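Long-range contacts in purine nucleoside phosphorylase (Thermus thermophilus, PDB 1ODK), which probably catalyses the phosphate-dependent cleavage of purine nucleosides, releasing the free base and a pentose 1-phosphate: residues Y125-P131 with F186-R190; E15-G21 with A82-V88; V110-G114 with A154-A158. One frame throughout, in Å; residues are numbered along the deposited sequence.

How the contacts relate
Contact 2 comes first along the chain and closes before the others open. Contacts 1 and 3 interleave, in the order 110-114, 125-131, 154-158, 186-190. Contacts 2 and 3 each join two parallel strands of the same mixed sheet, with centres about 20 Å apart; contact 1 sets helix 182-192 against a loop, its centre about 14 Å from either of the others. It meets contact 3 directly, Pro-127 CD lying 3.7 Å from Pro-111 CD. Helix 67-79 packs on Leu-19 of contact 2 and on helix 182-192, which carries contact 1. Contact 2 lies mostly inside the subunit, its centre about 8 Å from that of the chain, whereas contacts 1 and 3 lead outward to neighbouring subunits of the hexamer.

Contact 1: Y125-P131 with F186-R190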
ATOM      1  N   TYR B 125       8.234   9.887   3.634  1.00 12.53           N
ATOM      2  CA  TYR B 125       9.285  10.627   4.324  1.00 10.85           C
ATOM      3  C   TYR B 125      10.413  10.968   3.359  1.00 11.11           C
ATOM      4  O   TYR B 125      10.554  10.344   2.307  1.00 14.79           O
ATOM      5  CB  TYR B 125       9.841   9.787   5.481  1.00 12.34           C
ATOM      6  CG  TYR B 125      10.752  10.549   6.421  1.00 13.24           C
ATOM      7  CD1 TYR B 125      10.258  11.591   7.205  1.00 11.76           C
ATOM      8  CD2 TYR B 125      12.105  10.218   6.538  1.00  9.93           C
ATOM      9  CE1 TYR B 125      11.088  12.287   8.090  1.00 13.11           C
ATOM     10  CE2 TYR B 125      12.945  10.907   7.420  1.00  9.94           C
ATOM     11  CZ  TYR B 125      12.427  11.938   8.196  1.00 12.77           C
ATOM     12  OH  TYR B 125      13.234  12.593   9.106  1.00 11.57           O
ATOM     13  N   ALA B 126      11.211  11.965   3.723  1.00 12.49           N
ATOM     14  CA  ALA B 126      12.344  12.389   2.908  1.00 11.05           C
ATOM     15  C   ALA B 126      13.587  12.349   3.792  1.00 10.72           C
ATOM     16  O   ALA B 126      13.937  13.338   4.424  1.00  8.56           O
ATOM     17  CB  ALA B 126      12.114  13.805   2.379  1.00  9.28           C
ATOM     18  N   PRO B 127      14.256  11.185   3.865  1.00  8.95           N
ATOM     19  CA  PRO B 127      15.461  11.059   4.693  1.00  9.63           C
ATOM     20  C   PRO B 127      16.545  12.014   4.219  1.00  7.90           C
ATOM     21  O   PRO B 127      16.976  11.935   3.072  1.00  9.04           O
ATOM     22  CB  PRO B 127      15.876   9.598   4.496  1.00  8.44           C
ATOM     23  CG  PRO B 127      14.562   8.901   4.162  1.00  9.67           C
ATOM     24  CD  PRO B 127      13.903   9.902   3.238  1.00  5.66           C
ATOM     25  N   VAL B 128      16.970  12.915   5.100  1.00 10.73           N
ATOM     26  CA  VAL B 128      18.020  13.877   4.780  1.00 12.49           C
ATOM     27  C   VAL B 128      19.005  14.003   5.941  1.00  9.15           C
ATOM     28  O   VAL B 128      18.655  13.797   7.099  1.00 11.14           O
ATOM     29  CB  VAL B 128      17.445  15.287   4.462  1.00 11.90           C
ATOM     30  CG1 VAL B 128      16.680  15.253   3.145  1.00 12.34           C
ATOM     31  CG2 VAL B 128      16.542  15.757   5.591  1.00  9.80           C
ATOM     32  N   PRO B 129      20.264  14.328   5.635  1.00 11.25           N
ATOM     33  CA  PRO B 129      21.281  14.476   6.680  1.00  9.05           C
ATOM     34  C   PRO B 129      21.045  15.761   7.468  1.00 11.17           C
ATOM     35  O   PRO B 129      20.153  16.549   7.139  1.00 12.25           O
ATOM     36  CB  PRO B 129      22.578  14.534   5.880  1.00  8.90           C
ATOM     37  CG  PRO B 129      22.143  15.269   4.625  1.00  8.55           C
ATOM     38  CD  PRO B 129      20.834  14.569   4.298  1.00  8.02           C
ATOM     39  N   ASP B 130      21.822  15.961   8.526  1.00 11.44           N
ATOM     40  CA  ASP B 130      21.715  17.194   9.293  1.00 12.78           C
ATOM     41  C   ASP B 130      22.224  18.254   8.311  1.00 11.61           C
ATOM     42  O   ASP B 130      23.219  18.033   7.626  1.00 11.75           O
ATOM     43  CB  ASP B 130      22.629  17.147  10.513  1.00 11.98           C
ATOM     44  CG  ASP B 130      22.767  18.496  11.167  1.00 16.96           C
ATOM     45  OD1 ASP B 130      21.781  18.963  11.777  1.00 14.42           O
ATOM     46  OD2 ASP B 130      23.854  19.095  11.052  1.00 15.77           O
ATOM     47  N   PRO B 131      21.562  19.418   8.232  1.00 12.50           N
ATOM     48  CA  PRO B 131      22.076  20.401   7.272  1.00 15.24           C
ATOM     49  C   PRO B 131      23.523  20.855   7.463  1.00 12.64           C
ATOM     50  O   PRO B 131      24.268  20.963   6.486  1.00 16.08           O
ATOM     51  CB  PRO B 131      21.059  21.551   7.355  1.00 16.14           C
ATOM     52  CG  PRO B 131      20.380  21.358   8.684  1.00 17.62           C
ATOM     53  CD  PRO B 131      20.294  19.864   8.837  1.00 15.13           C
ATOM     54  N   PHE B 186      19.701   8.826   8.631  1.00  9.76           N
ATOM     55  CA  PHE B 186      19.102  10.150   8.484  1.00 11.61           C
ATOM     56  C   PHE B 186      17.828  10.268   9.315  1.00  9.91           C
ATOM     57  O   PHE B 186      17.638  11.252  10.030  1.00 11.58           O
ATOM     58  CB  PHE B 186      18.803  10.433   7.003  1.00 10.52           C
ATOM     59  CG  PHE B 186      20.038  10.638   6.153  1.00 10.25           C
ATOM     60  CD1 PHE B 186      19.942  10.689   4.765  1.00  8.88           C
ATOM     61  CD2 PHE B 186      21.295  10.792   6.741  1.00 10.34           C
ATOM     62  CE1 PHE B 186      21.076  10.887   3.971  1.00 10.61           C
ATOM     63  CE2 PHE B 186      22.434  10.990   5.963  1.00  9.13           C
ATOM     64  CZ  PHE B 186      22.323  11.037   4.574  1.00 10.73           C
ATOM     65  N   LEU B 187      16.959   9.264   9.217  1.00 10.91           N
ATOM     66  CA  LEU B 187      15.713   9.257   9.977  1.00  8.59           C
ATOM     67  C   LEU B 187      16.000   9.318  11.472  1.00  8.90           C
ATOM     68  O   LEU B 187      15.430  10.140  12.196  1.00 12.71           O
ATOM     69  CB  LEU B 187      14.904   7.991   9.667  1.00 11.07           C
ATOM     70  CG  LEU B 187      13.633   7.801  10.505  1.00 14.06           C
ATOM     71  CD1 LEU B 187      12.681   8.953  10.231  1.00 13.50           C
ATOM     72  CD2 LEU B 187      12.972   6.464  10.175  1.00 11.45           C
ATOM     73  N   LEU B 188      16.884   8.442  11.939  1.00 11.93           N
ATOM     74  CA  LEU B 188      17.215   8.409  13.358  1.00 10.28           C
ATOM     75  C   LEU B 188      17.870   9.703  13.821  1.00 11.16           C
ATOM     76  O   LEU B 188      17.724  10.095  14.979  1.00 13.16           O
ATOM     77  CB  LEU B 188      18.114   7.207  13.666  1.00 10.50           C
ATOM     78  CG  LEU B 188      17.354   5.874  13.613  1.00 14.37           C
ATOM     79  CD1 LEU B 188      18.320   4.710  13.784  1.00 15.35           C
ATOM     80  CD2 LEU B 188      16.283   5.851  14.707  1.00 13.20           C
ATOM     81  N   GLY B 189      18.592  10.367  12.924  1.00 11.11           N
ATOM     82  CA  GLY B 189      19.222  11.623  13.288  1.00 10.63           C
ATOM     83  C   GLY B 189      18.153  12.620  13.711  1.00 12.68           C
ATOM     84  O   GLY B 189      18.285  13.311  14.729  1.00 10.62           O
ATOM     85  N   ARG B 190      17.079  12.697  12.933  1.00 11.01           N
ATOM     86  CA  ARG B 190      15.991  13.611  13.263  1.00 13.89           C
ATOM     87  C   ARG B 190      15.189  13.132  14.479  1.00 14.44           C
ATOM     88  O   ARG B 190      14.878  13.917  15.377  1.00 12.20           O
ATOM     89  CB  ARG B 190      15.062  13.792  12.055  1.00 11.99           C
ATOM     90  CG  ARG B 190      15.663  14.613  10.908  1.00  9.41           C
ATOM     91  CD  ARG B 190      16.133  15.980  11.403  1.00  8.39           C
ATOM     92  NE  ARG B 190      16.040  17.021  10.384  1.00 11.69           N
ATOM     93  CZ  ARG B 190      16.878  17.161   9.362  1.00 12.24           C
ATOM     94  NH1 ARG B 190      17.897  16.323   9.211  1.00 11.25           N
ATOM     95  NH2 ARG B 190      16.698  18.145   8.486  1.00 11.86           N
TER
HETATM   96  O   HOH W   1      15.729  12.827   7.709  1.00 13.43           O
HETATM   97  O   HOH W   2      18.855  13.577   9.758  1.00  9.69           O
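Helix 182-192 presses Phe-186 against the irregular, proline-rich loop 125-131, whose backbone passes over one face of the phenyl ring. Pro-129 N sits above the ring centre, and Pro-129 CD makes a CH-pi contact 3.9 Å from the Phe-186 centroid, 19° off the normal. One turn later Arg-190, its side chain kinked partway along, sends NH1 to Pro-129 O at 3.1 Å. This hydrogen bond is nearly straight (167°) and lies in the guanidinium plane, yet the donor stands above the carbonyl plane. Pro-129 O and Arg-190 NH2 also bond to Gln-107 of the second subunit, making this helix-loop junction part of the hexamer interface. A bridging water accepts from Arg-190 NH1 at 3.0 Å and donates hydrogen bonds to Val-128 O and to Phe-186 O, the latter at 2.6 Å. Another water accepts from Val-128 N and donates to Tyr-125 OH at 2.9 Å, while that hydroxyl also bonds to Tyr-173 O of the second subunit. With CG anti to the backbone N (chi1 -169°), the Tyr-125 ring turns a face to Leu-187 CD1, which approaches Tyr-125 CE2 to 3.4 Å.

Contact 2: E15-G21 with A82-V88; sequences ERVLLPG and ARVLVRV
Glu-15 opens the pairing with a forked bond: its O accepts Arg-83 N, in the carbonyl plane on a lone pair, and Val-84 N, each at 2.8 Å. The side chains of Glu-15 and Arg-83 run out together into solvent, but OE1 and NH1 stay 4.1 Å apart, too far for a salt bridge. Arg-16 lies on the same face as Val-84, where its guanidinium leaves for helix 214-233, bonding Val-232 O and the terminal carboxylate of Val-235. Val-17 continues the parallel ladder, its N donating to Val-84 O at 2.7 Å almost end-on and its O receiving Val-86 N; CG2 reaches Ala-82 CB. Leu-18 lies beside Val-86, pointing the same way, against helix 214-233. Leu-19 N bonds Val-86 O at 2.8 Å. Leu-19, CG beside its backbone N at chi1 -60°, brings CD1 to 3.9 Å from Leu-85 CB on the other face, against helix 67-79. Strand 56-61, helix 67-79 and strand 84-93 form a beta-alpha-beta unit whose parallel strands flank strand 16-20. Leu-19 O receives Val-88 N at a longer 3.3 Å, steeply above the carbonyl plane, and also a water that accepts from Arg-87 NH1 at 2.6 Å. Pro-20 sets CB against Val-88 CG2. Apolar branches line much of both faces, while Glu-179 at NE, Glu-181 at NH2 and the water at NH1 hold the buried Arg-87 guanidinium in place, consistent with a phosphate-site position, as in related phosphorylases.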
ATOM      1  N   GLU B  15      31.800  12.093  20.966  1.00 12.88           N
ATOM      2  CA  GLU B  15      30.625  12.762  20.425  1.00 16.47           C
ATOM      3  C   GLU B  15      30.599  12.657  18.904  1.00 16.04           C
ATOM      4  O   GLU B  15      29.527  12.593  18.300  1.00 17.47           O
ATOM      5  CB  GLU B  15      30.607  14.236  20.834  1.00 17.22           C
ATOM      6  CG  GLU B  15      30.225  14.472  22.279  1.00 26.01           C
ATOM      7  CD  GLU B  15      30.085  15.948  22.610  1.00 30.93           C
ATOM      8  OE1 GLU B  15      29.685  16.259  23.751  1.00 39.52           O
ATOM      9  OE2 GLU B  15      30.373  16.795  21.736  1.00 32.61           O
ATOM     10  N   ARG B  16      31.784  12.645  18.297  1.00 14.11           N
ATOM     11  CA  ARG B  16      31.920  12.555  16.846  1.00 16.13           C
ATOM     12  C   ARG B  16      32.270  11.123  16.464  1.00 14.92           C
ATOM     13  O   ARG B  16      33.244  10.561  16.966  1.00 12.93           O
ATOM     14  CB  ARG B  16      33.009  13.517  16.363  1.00 17.02           C
ATOM     15  CG  ARG B  16      32.721  14.966  16.725  1.00 17.58           C
ATOM     16  CD  ARG B  16      33.848  15.907  16.324  1.00 20.75           C
ATOM     17  NE  ARG B  16      33.477  17.295  16.597  1.00 19.67           N
ATOM     18  CZ  ARG B  16      33.340  17.806  17.816  1.00 19.69           C
ATOM     19  NH1 ARG B  16      32.987  19.078  17.967  1.00 24.02           N
ATOM     20  NH2 ARG B  16      33.572  17.055  18.885  1.00 18.13           N
ATOM     21  N   VAL B  17      31.490  10.545  15.553  1.00 12.99           N
ATOM     22  CA  VAL B  17      31.697   9.154  15.160  1.00 12.03           C
ATOM     23  C   VAL B  17      31.598   8.893  13.659  1.00 11.98           C
ATOM     24  O   VAL B  17      30.718   9.434  12.993  1.00 12.39           O
ATOM     25  CB  VAL B  17      30.629   8.251  15.833  1.00 14.81           C
ATOM     26  CG1 VAL B  17      31.003   6.783  15.682  1.00 14.87           C
ATOM     27  CG2 VAL B  17      30.452   8.644  17.293  1.00 11.76           C
ATOM     28  N   LEU B  18      32.501   8.065  13.132  1.00  9.75           N
ATOM     29  CA  LEU B  18      32.446   7.681  11.722  1.00 11.11           C
ATOM     30  C   LEU B  18      31.799   6.295  11.727  1.00 12.53           C
ATOM     31  O   LEU B  18      32.082   5.480  12.611  1.00 10.95           O
ATOM     32  CB  LEU B  18      33.839   7.591  11.089  1.00 10.84           C
ATOM     33  CG  LEU B  18      34.687   8.861  10.939  1.00 19.28           C
ATOM     34  CD1 LEU B  18      35.730   8.626   9.848  1.00 14.37           C
ATOM     35  CD2 LEU B  18      33.821  10.053  10.582  1.00 16.87           C
ATOM     36  N   LEU B  19      30.941   6.031  10.744  1.00 12.17           N
ATOM     37  CA  LEU B  19      30.235   4.760  10.660  1.00  9.03           C
ATOM     38  C   LEU B  19      30.512   3.931   9.409  1.00 10.56           C
ATOM     39  O   LEU B  19      29.732   3.963   8.454  1.00 12.90           O
ATOM     40  CB  LEU B  19      28.720   5.003  10.748  1.00 12.54           C
ATOM     41  CG  LEU B  19      28.175   5.672  12.013  1.00 15.09           C
ATOM     42  CD1 LEU B  19      26.689   5.973  11.855  1.00 12.60           C
ATOM     43  CD2 LEU B  19      28.407   4.762  13.206  1.00 16.03           C
ATOM     44  N   PRO B  20      31.631   3.191   9.378  1.00 11.05           N
ATOM     45  CA  PRO B  20      31.857   2.390   8.172  1.00  9.66           C
ATOM     46  C   PRO B  20      31.001   1.127   8.320  1.00 10.53           C
ATOM     47  O   PRO B  20      30.603   0.786   9.429  1.00 10.50           O
ATOM     48  CB  PRO B  20      33.354   2.096   8.224  1.00  9.85           C
ATOM     49  CG  PRO B  20      33.637   2.045   9.709  1.00 10.57           C
ATOM     50  CD  PRO B  20      32.817   3.196  10.255  1.00 10.87           C
ATOM     51  N   GLY B  21      30.697   0.445   7.221  1.00 11.67           N
ATOM     52  CA  GLY B  21      29.891  -0.762   7.336  1.00 11.12           C
ATOM     53  C   GLY B  21      30.749  -1.986   7.618  1.00 13.20           C
ATOM     54  O   GLY B  21      30.357  -2.901   8.344  1.00 10.84           O
ATOM     55  N   ALA B  82      26.888   9.511  21.357  1.00 13.67           N
ATOM     56  CA  ALA B  82      27.229   9.993  20.020  1.00 13.92           C
ATOM     57  C   ALA B  82      26.313  11.163  19.669  1.00 14.19           C
ATOM     58  O   ALA B  82      25.106  11.108  19.911  1.00 16.08           O
ATOM     59  CB  ALA B  82      27.085   8.864  18.989  1.00 13.76           C
ATOM     60  N   ARG B  83      26.893  12.218  19.100  1.00 14.79           N
ATOM     61  CA  ARG B  83      26.143  13.418  18.734  1.00 17.26           C
ATOM     62  C   ARG B  83      26.270  13.777  17.258  1.00 14.66           C
ATOM     63  O   ARG B  83      25.361  14.366  16.673  1.00 13.44           O
ATOM     64  CB  ARG B  83      26.616  14.596  19.591  1.00 18.27           C
ATOM     65  CG  ARG B  83      26.328  14.402  21.068  1.00 27.72           C
ATOM     66  CD  ARG B  83      24.830  14.481  21.340  1.00 37.08           C
ATOM     67  NE  ARG B  83      24.425  13.664  22.482  1.00 45.01           N
ATOM     68  CZ  ARG B  83      24.951  13.748  23.701  1.00 47.05           C
ATOM     69  NH1 ARG B  83      25.919  14.620  23.954  1.00 48.21           N
ATOM     70  NH2 ARG B  83      24.512  12.949  24.667  1.00 44.89           N
ATOM     71  N   VAL B  84      27.408  13.428  16.668  1.00 14.36           N
ATOM     72  CA  VAL B  84      27.672  13.685  15.258  1.00 12.76           C
ATOM     73  C   VAL B  84      28.093  12.352  14.643  1.00 14.18           C
ATOM     74  O   VAL B  84      29.143  11.809  14.985  1.00 13.33           O
ATOM     75  CB  VAL B  84      28.801  14.728  15.086  1.00 12.45           C
ATOM     76  CG1 VAL B  84      29.070  14.969  13.615  1.00 12.22           C
ATOM     77  CG2 VAL B  84      28.408  16.035  15.774  1.00 14.26           C
ATOM     78  N   LEU B  85      27.271  11.822  13.742  1.00 12.77           N
ATOM     79  CA  LEU B  85      27.568  10.534  13.127  1.00 12.68           C
ATOM     80  C   LEU B  85      27.606  10.606  11.612  1.00 15.27           C
ATOM     81  O   LEU B  85      26.612  10.955  10.969  1.00 13.34           O
ATOM     82  CB  LEU B  85      26.532   9.489  13.564  1.00 12.73           C
ATOM     83  CG  LEU B  85      26.337   9.331  15.075  1.00 14.80           C
ATOM     84  CD1 LEU B  85      25.425  10.438  15.580  1.00 11.33           C
ATOM     85  CD2 LEU B  85      25.716   7.979  15.390  1.00 12.82           C
ATOM     86  N   VAL B  86      28.756  10.260  11.045  1.00 11.23           N
ATOM     87  CA  VAL B  86      28.922  10.302   9.601  1.00 12.28           C
ATOM     88  C   VAL B  86      29.199   8.932   9.004  1.00 12.79           C
ATOM     89  O   VAL B  86      30.225   8.306   9.288  1.00 11.64           O
ATOM     90  CB  VAL B  86      30.064  11.275   9.201  1.00 12.67           C
ATOM     91  CG1 VAL B  86      30.289  11.246   7.689  1.00 12.09           C
ATOM     92  CG2 VAL B  86      29.715  12.691   9.655  1.00 12.59           C
ATOM     93  N   ARG B  87      28.266   8.458   8.188  1.00 12.54           N
ATOM     94  CA  ARG B  87      28.445   7.178   7.526  1.00 10.81           C
ATOM     95  C   ARG B  87      29.484   7.332   6.424  1.00 12.02           C
ATOM     96  O   ARG B  87      29.482   8.315   5.683  1.00 11.39           O
ATOM     97  CB  ARG B  87      27.128   6.683   6.908  1.00 15.70           C
ATOM     98  CG  ARG B  87      27.316   5.536   5.899  1.00 16.36           C
ATOM     99  CD  ARG B  87      25.991   4.896   5.493  1.00 24.23           C
ATOM    100  NE  ARG B  87      26.076   4.215   4.197  1.00 25.57           N
ATOM    101  CZ  ARG B  87      26.843   3.160   3.942  1.00 23.84           C
ATOM    102  NH1 ARG B  87      27.606   2.637   4.897  1.00 21.56           N
ATOM    103  NH2 ARG B  87      26.856   2.635   2.723  1.00 22.30           N
ATOM    104  N   VAL B  88      30.393   6.370   6.347  1.00 10.65           N
ATOM    105  CA  VAL B  88      31.402   6.352   5.301  1.00 13.82           C
ATOM    106  C   VAL B  88      31.311   4.944   4.742  1.00 17.93           C
ATOM    107  O   VAL B  88      31.500   3.964   5.463  1.00 22.11           O
ATOM    108  CB  VAL B  88      32.833   6.620   5.837  1.00 12.75           C
ATOM    109  CG1 VAL B  88      32.966   8.082   6.243  1.00 12.93           C
ATOM    110  CG2 VAL B  88      33.146   5.703   7.018  1.00 11.82           C
TER
HETATM  111  O   HOH W   3      27.638   2.416   7.519  1.00 23.17           O

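Contact 3: V110-G114 with A154-A158; sequences VPLDG and ASEDA
The Asp-157 carboxylate reaches across to the other segment: Gly-114 N meets its OD1 on the syn side at 2.7 Å, 30° out of the carboxylate plane, and OD2 rests 3.2 Å from Asp-113 CB. Gly-114 is the first residue of helix 114-120, and Asp-113 is its N-cap. Replaced by an alanine, Asp-157 would probably leave Gly-114 N without this acceptor and open a gap beside Asp-113 CB. The Asp-113 side chain caps a backbone N of the helix and also meets the hydroxyls of Thr-67, Thr-116 and Ser-183. Upstream of these turns the strands pair in parallel. Ser-155 N donates to Val-110 O at 3.0 Å in the carbonyl plane, and Leu-112 N to Ser-155 O at 2.9 Å, a more bent bond (133°). Between them Pro-111 centres an inverse gamma turn. On the opposite side of the sheet from Ser-155, Ala-154 CB meets Val-110 CB at 4.0 Å and Leu-112 CD1 at 4.1 Å, next to Trp-170. Asp-157 N is bonded by Gln-118 of the third subunit. Loops and a helix start leaving the C-terminal ends of neighbouring parallel strands are typical of alpha/beta folds such as the phosphorylase superfamily's.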
ATOM      1  N   VAL B 110      16.689   7.948  -0.784  1.00 12.23           N
ATOM      2  CA  VAL B 110      15.372   7.400  -1.105  1.00 12.55           C
ATOM      3  C   VAL B 110      15.208   6.188  -0.192  1.00 11.60           C
ATOM      4  O   VAL B 110      16.038   5.282  -0.203  1.00 10.43           O
ATOM      5  CB  VAL B 110      15.288   6.975  -2.590  1.00 13.88           C
ATOM      6  CG1 VAL B 110      13.975   6.254  -2.865  1.00 11.35           C
ATOM      7  CG2 VAL B 110      15.395   8.208  -3.477  1.00 13.73           C
ATOM      8  N   PRO B 111      14.142   6.164   0.622  1.00 11.52           N
ATOM      9  CA  PRO B 111      13.931   5.037   1.533  1.00 11.00           C
ATOM     10  C   PRO B 111      13.271   3.800   0.928  1.00 12.30           C
ATOM     11  O   PRO B 111      12.054   3.639   1.001  1.00 11.48           O
ATOM     12  CB  PRO B 111      13.100   5.659   2.645  1.00  7.88           C
ATOM     13  CG  PRO B 111      12.201   6.590   1.881  1.00 12.47           C
ATOM     14  CD  PRO B 111      13.121   7.213   0.828  1.00 11.14           C
ATOM     15  N   LEU B 112      14.083   2.925   0.342  1.00  9.18           N
ATOM     16  CA  LEU B 112      13.568   1.692  -0.250  1.00 13.34           C
ATOM     17  C   LEU B 112      13.730   0.541   0.742  1.00 14.17           C
ATOM     18  O   LEU B 112      13.636  -0.630   0.369  1.00 18.07           O
ATOM     19  CB  LEU B 112      14.332   1.359  -1.534  1.00 13.30           C
ATOM     20  CG  LEU B 112      14.305   2.398  -2.657  1.00 15.76           C
ATOM     21  CD1 LEU B 112      15.057   1.847  -3.861  1.00 14.60           C
ATOM     22  CD2 LEU B 112      12.864   2.725  -3.028  1.00 15.99           C
ATOM     23  N   ASP B 113      13.957   0.888   2.005  1.00 13.26           N
ATOM     24  CA  ASP B 113      14.177  -0.098   3.063  1.00 13.79           C
ATOM     25  C   ASP B 113      13.006  -0.244   4.039  1.00 13.47           C
ATOM     26  O   ASP B 113      12.219   0.686   4.234  1.00 15.22           O
ATOM     27  CB  ASP B 113      15.424   0.290   3.854  1.00 12.19           C
ATOM     28  CG  ASP B 113      15.198   1.515   4.708  1.00 13.82           C
ATOM     29  OD1 ASP B 113      15.308   1.395   5.945  1.00 13.02           O
ATOM     30  OD2 ASP B 113      14.902   2.592   4.144  1.00 13.58           O
ATOM     31  N   GLY B 114      12.918  -1.408   4.677  1.00 12.08           N
ATOM     32  CA  GLY B 114      11.839  -1.658   5.619  1.00  9.80           C
ATOM     33  C   GLY B 114      12.062  -1.137   7.030  1.00 11.61           C
ATOM     34  O   GLY B 114      11.127  -1.076   7.825  1.00 11.09           O
ATOM     35  N   ALA B 154      20.012   5.851  -2.924  1.00  8.27           N
ATOM     36  CA  ALA B 154      18.823   5.093  -2.577  1.00  9.71           C
ATOM     37  C   ALA B 154      19.294   4.011  -1.618  1.00  8.51           C
ATOM     38  O   ALA B 154      20.253   3.298  -1.917  1.00  9.40           O
ATOM     39  CB  ALA B 154      18.197   4.462  -3.831  1.00  7.71           C
ATOM     40  N   SER B 155      18.645   3.917  -0.461  1.00  9.01           N
ATOM     41  CA  SER B 155      18.983   2.902   0.532  1.00 10.49           C
ATOM     42  C   SER B 155      18.025   1.728   0.317  1.00 10.34           C
ATOM     43  O   SER B 155      16.811   1.861   0.505  1.00 10.60           O
ATOM     44  CB  SER B 155      18.814   3.460   1.953  1.00 10.51           C
ATOM     45  OG  SER B 155      19.632   4.600   2.169  1.00  9.21           O
ATOM     46  N   GLU B 156      18.567   0.580  -0.074  1.00  9.02           N
ATOM     47  CA  GLU B 156      17.741  -0.596  -0.334  1.00 11.76           C
ATOM     48  C   GLU B 156      18.026  -1.743   0.627  1.00 11.26           C
ATOM     49  O   GLU B 156      19.029  -1.729   1.346  1.00 13.10           O
ATOM     50  CB  GLU B 156      17.974  -1.074  -1.765  1.00 11.88           C
ATOM     51  CG  GLU B 156      19.412  -1.460  -2.019  1.00 14.76           C
ATOM     52  CD  GLU B 156      19.627  -2.020  -3.399  1.00 19.90           C
ATOM     53  OE1 GLU B 156      20.794  -2.279  -3.753  1.00 18.66           O
ATOM     54  OE2 GLU B 156      18.628  -2.206  -4.124  1.00 22.62           O
ATOM     55  N   ASP B 157      17.143  -2.740   0.612  1.00 10.30           N
ATOM     56  CA  ASP B 157      17.252  -3.924   1.466  1.00 11.78           C
ATOM     57  C   ASP B 157      17.788  -5.149   0.729  1.00 12.65           C
ATOM     58  O   ASP B 157      18.589  -5.905   1.277  1.00 13.62           O
ATOM     59  CB  ASP B 157      15.880  -4.293   2.048  1.00 12.21           C
ATOM     60  CG  ASP B 157      15.509  -3.468   3.264  1.00 15.55           C
ATOM     61  OD1 ASP B 157      14.327  -3.518   3.666  1.00 18.22           O
ATOM     62  OD2 ASP B 157      16.389  -2.783   3.824  1.00 13.16           O
ATOM     63  N   ALA B 158      17.331  -5.348  -0.507  1.00 11.74           N
ATOM     64  CA  ALA B 158      17.733  -6.512  -1.302  1.00 12.01           C
ATOM     65  C   ALA B 158      18.802  -6.230  -2.356  1.00 13.84           C
ATOM     66  O   ALA B 158      18.499  -5.986  -3.526  1.00 13.01           O
ATOM     67  CB  ALA B 158      16.499  -7.139  -1.961  1.00  8.66           C
TER